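Local atomic coordinates of tartrate dehydrogenase/decarboxylase (Pseudomonas putida, PDB entry 3FLK), a protein that oxidises tartrate to oxaloglycolate with NAD and a divalent metal ion, and also converts meso-tartrate to D-glycerate and D-malate to pyruvate. Residues A[136-141]-A[162-167]. The protein carries 1 engineered substitution. Numbering follows the deposited sequence.
Sequences NTEGEY and IFTRRG
Gly139 lies over one face of the Phe163 ring, its CA 3.7 Å from the ring centroid in a CH-pi contact that is displaced toward the rim at CZ. Glu140 reaches the ring's edge near its plane, with CD 4.0 Å from Phe163 CZ and the carboxylate turned 74° from the ring; the bend at chi2 brings CD back to the ring, and beyond it OE2 is hydrogen-bonded to Ser244 OG and OE1 to Leu246 N. The carboxylate of Glu138 is a third flat group and grips the end of the strand with both oxygens. Glu138 OE2 accepts from Thr164 OG1 at 2.7 Å through its syn lone pair, while Thr164 N, 2.9 Å from Glu138 OE1, approaches from above the carboxylate plane. Thr164 is the N-cap of helix 165-181: its OG1 also accepts from Gly167 N at 3.0 Å, so one hydroxyl relays the grip of Glu138 to the first turn of the helix. An alanine in place of Glu138 would probably leave Thr164 N and OG1 without these acceptors. One residue along from Glu138, a single antiparallel hydrogen-bonded bridge joins Gly139 to Ile162, with Gly139 N 2.8 Å from Ile162 O and a weak return bond from Ile162 N to Gly139 O. The loop after strand 129-135 is thereby fastened to strand 156-164, whose residues Ile162 to Thr164 also pair antiparallel with a strand of the second subunit of the homodimer. At Gly139, phi 87° and psi -137° would jam a CB against the preceding carbonyl oxygen.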
ATOM      1  N   ASN A 136      -5.418  -6.196  14.662  1.00 13.72           N
ATOM      2  CA  ASN A 136      -5.914  -7.459  14.123  1.00 14.26           C
ATOM      3  C   ASN A 136      -7.401  -7.769  14.375  1.00 14.87           C
ATOM      4  O   ASN A 136      -7.867  -8.860  14.030  1.00 15.01           O
ATOM      5  CB  ASN A 136      -5.038  -8.591  14.678  1.00 14.19           C
ATOM      6  CG  ASN A 136      -4.865  -9.744  13.708  1.00 13.48           C
ATOM      7  OD1 ASN A 136      -4.817  -9.557  12.491  1.00 12.45           O
ATOM      8  ND2 ASN A 136      -4.739 -10.948  14.254  1.00 12.77           N
ATOM      9  N   THR A 137      -8.143  -6.828  14.968  1.00 15.21           N
ATOM     10  CA  THR A 137      -9.541  -7.102  15.369  1.00 15.83           C
ATOM     11  C   THR A 137     -10.603  -6.093  14.900  1.00 16.01           C
ATOM     12  O   THR A 137     -11.802  -6.347  15.047  1.00 16.20           O
ATOM     13  CB  THR A 137      -9.696  -7.264  16.908  1.00 15.81           C
ATOM     14  OG1 THR A 137      -9.266  -6.067  17.567  1.00 16.79           O
ATOM     15  CG2 THR A 137      -8.905  -8.464  17.429  1.00 15.80           C
ATOM     16  N   GLU A 138     -10.173  -4.954  14.361  1.00 16.19           N
ATOM     17  CA  GLU A 138     -11.110  -3.906  13.942  1.00 16.60           C
ATOM     18  C   GLU A 138     -10.600  -3.163  12.705  1.00 16.75           C
ATOM     19  O   GLU A 138      -9.830  -3.719  11.916  1.00 16.97           O
ATOM     20  CB  GLU A 138     -11.425  -2.944  15.113  1.00 16.54           C
ATOM     21  CG  GLU A 138     -10.202  -2.274  15.762  1.00 16.64           C
ATOM     22  CD  GLU A 138     -10.560  -1.315  16.899  1.00 16.84           C
ATOM     23  OE1 GLU A 138     -10.052  -0.173  16.892  1.00 16.74           O
ATOM     24  OE2 GLU A 138     -11.336  -1.697  17.803  1.00 16.84           O
ATOM     25  N   GLY A 139     -11.042  -1.923  12.522  1.00 16.88           N
ATOM     26  CA  GLY A 139     -10.531  -1.082  11.448  1.00 17.01           C
ATOM     27  C   GLY A 139     -11.246  -1.233  10.121  1.00 17.26           C
ATOM     28  O   GLY A 139     -12.476  -1.313  10.073  1.00 17.17           O
ATOM     29  N   GLU A 140     -10.462  -1.275   9.046  1.00 17.40           N
ATOM     30  CA  GLU A 140     -10.981  -1.253   7.677  1.00 17.82           C
ATOM     31  C   GLU A 140     -11.567  -2.589   7.227  1.00 18.16           C
ATOM     32  O   GLU A 140     -12.427  -2.624   6.348  1.00 18.11           O
ATOM     33  CB  GLU A 140      -9.892  -0.812   6.689  1.00 17.80           C
ATOM     34  CG  GLU A 140      -9.171   0.485   7.057  1.00 17.72           C
ATOM     35  CD  GLU A 140      -7.911   0.266   7.897  1.00 17.80           C
ATOM     36  OE1 GLU A 140      -7.823  -0.750   8.627  1.00 16.78           O
ATOM     37  OE2 GLU A 140      -7.002   1.120   7.817  1.00 17.61           O
ATOM     38  N   TYR A 141     -11.091  -3.685   7.814  1.00 18.43           N
ATOM     39  CA  TYR A 141     -11.610  -5.001   7.469  1.00 18.69           C
ATOM     40  C   TYR A 141     -12.929  -5.240   8.175  1.00 18.64           C
ATOM     41  O   TYR A 141     -12.991  -5.413   9.394  1.00 18.53           O
ATOM     42  CB  TYR A 141     -10.587  -6.105   7.741  1.00 19.09           C
ATOM     43  CG  TYR A 141      -9.438  -6.102   6.752  1.00 19.66           C
ATOM     44  CD1 TYR A 141      -9.507  -5.353   5.572  1.00 20.50           C
ATOM     45  CD2 TYR A 141      -8.300  -6.870   6.975  1.00 20.44           C
ATOM     46  CE1 TYR A 141      -8.460  -5.353   4.656  1.00 20.97           C
ATOM     47  CE2 TYR A 141      -7.247  -6.877   6.064  1.00 20.46           C
ATOM     48  CZ  TYR A 141      -7.333  -6.118   4.911  1.00 20.56           C
ATOM     49  OH  TYR A 141      -6.296  -6.127   4.008  1.00 20.51           O
ATOM     50  N   ILE A 162     -14.725   0.595  11.681  1.00 18.92           N
ATOM     51  CA  ILE A 162     -14.877   0.874  13.109  1.00 18.83           C
ATOM     52  C   ILE A 162     -13.530   0.878  13.821  1.00 18.52           C
ATOM     53  O   ILE A 162     -12.762  -0.081  13.724  1.00 18.40           O
ATOM     54  CB  ILE A 162     -15.805  -0.155  13.811  1.00 19.01           C
ATOM     55  CG1 ILE A 162     -17.117  -0.350  13.038  1.00 19.49           C
ATOM     56  CG2 ILE A 162     -16.061   0.240  15.279  1.00 19.23           C
ATOM     57  CD1 ILE A 162     -18.016   0.870  12.962  1.00 20.13           C
ATOM     58  N   PHE A 163     -13.254   1.971  14.525  1.00 18.12           N
ATOM     59  CA  PHE A 163     -12.104   2.068  15.418  1.00 17.75           C
ATOM     60  C   PHE A 163     -12.611   2.415  16.816  1.00 17.42           C
ATOM     61  O   PHE A 163     -13.505   3.255  16.964  1.00 17.31           O
ATOM     62  CB  PHE A 163     -11.120   3.130  14.919  1.00 18.03           C
ATOM     63  CG  PHE A 163     -10.480   2.799  13.592  1.00 18.57           C
ATOM     64  CD1 PHE A 163      -9.204   2.248  13.539  1.00 19.47           C
ATOM     65  CD2 PHE A 163     -11.153   3.044  12.396  1.00 18.99           C
ATOM     66  CE1 PHE A 163      -8.601   1.943  12.313  1.00 19.62           C
ATOM     67  CE2 PHE A 163     -10.565   2.737  11.166  1.00 19.26           C
ATOM     68  CZ  PHE A 163      -9.286   2.189  11.125  1.00 19.33           C
ATOM     69  N   THR A 164     -12.069   1.748  17.832  1.00 16.76           N
ATOM     70  CA  THR A 164     -12.455   2.008  19.224  1.00 16.30           C
ATOM     71  C   THR A 164     -11.244   2.488  20.014  1.00 16.15           C
ATOM     72  O   THR A 164     -10.109   2.193  19.641  1.00 15.70           O
ATOM     73  CB  THR A 164     -13.050   0.754  19.915  1.00 16.41           C
ATOM     74  OG1 THR A 164     -12.071  -0.293  19.959  1.00 16.04           O
ATOM     75  CG2 THR A 164     -14.296   0.257  19.183  1.00 16.12           C
ATOM     76  N   ARG A 165     -11.480   3.233  21.094  1.00 15.92           N
ATOM     77  CA  ARG A 165     -10.385   3.633  21.981  1.00 16.08           C
ATOM     78  C   ARG A 165      -9.672   2.410  22.550  1.00 15.83           C
ATOM     79  O   ARG A 165      -8.444   2.373  22.591  1.00 15.66           O
ATOM     80  CB  ARG A 165     -10.863   4.539  23.121  1.00 15.91           C
ATOM     81  CG  ARG A 165      -9.717   5.020  24.007  1.00 16.59           C
ATOM     82  CD  ARG A 165     -10.166   5.987  25.089  1.00 17.01           C
ATOM     83  NE  ARG A 165     -10.325   7.338  24.568  1.00 18.79           N
ATOM     84  CZ  ARG A 165     -10.157   8.449  25.279  1.00 19.68           C
ATOM     85  NH1 ARG A 165      -9.803   8.387  26.559  1.00 20.03           N
ATOM     86  NH2 ARG A 165     -10.331   9.628  24.703  1.00 20.01           N
ATOM     87  N   ARG A 166     -10.451   1.418  22.973  1.00 15.78           N
ATOM     88  CA  ARG A 166      -9.907   0.181  23.534  1.00 16.40           C
ATOM     89  C   ARG A 166      -8.957  -0.515  22.561  1.00 15.77           C
ATOM     90  O   ARG A 166      -7.813  -0.804  22.914  1.00 15.84           O
ATOM     91  CB  ARG A 166     -11.029  -0.767  23.973  1.00 16.26           C
ATOM     92  CG  ARG A 166     -11.832  -0.259  25.168  1.00 17.49           C
ATOM     93  CD  ARG A 166     -12.775  -1.327  25.704  1.00 17.98           C
ATOM     94  NE  ARG A 166     -13.506  -0.862  26.884  1.00 21.34           N
ATOM     95  CZ  ARG A 166     -14.720  -0.316  26.857  1.00 22.66           C
ATOM     96  NH1 ARG A 166     -15.368  -0.165  25.708  1.00 22.70           N
ATOM     97  NH2 ARG A 166     -15.292   0.076  27.989  1.00 23.79           N
ATOM     98  N   GLY A 167      -9.428  -0.753  21.337  1.00 15.29           N
ATOM     99  CA  GLY A 167      -8.640  -1.420  20.300  1.00 14.80           C
ATOM    100  C   GLY A 167      -7.442  -0.627  19.803  1.00 14.48           C
ATOM    101  O   GLY A 167      -6.368  -1.189  19.574  1.00 14.58           O
TER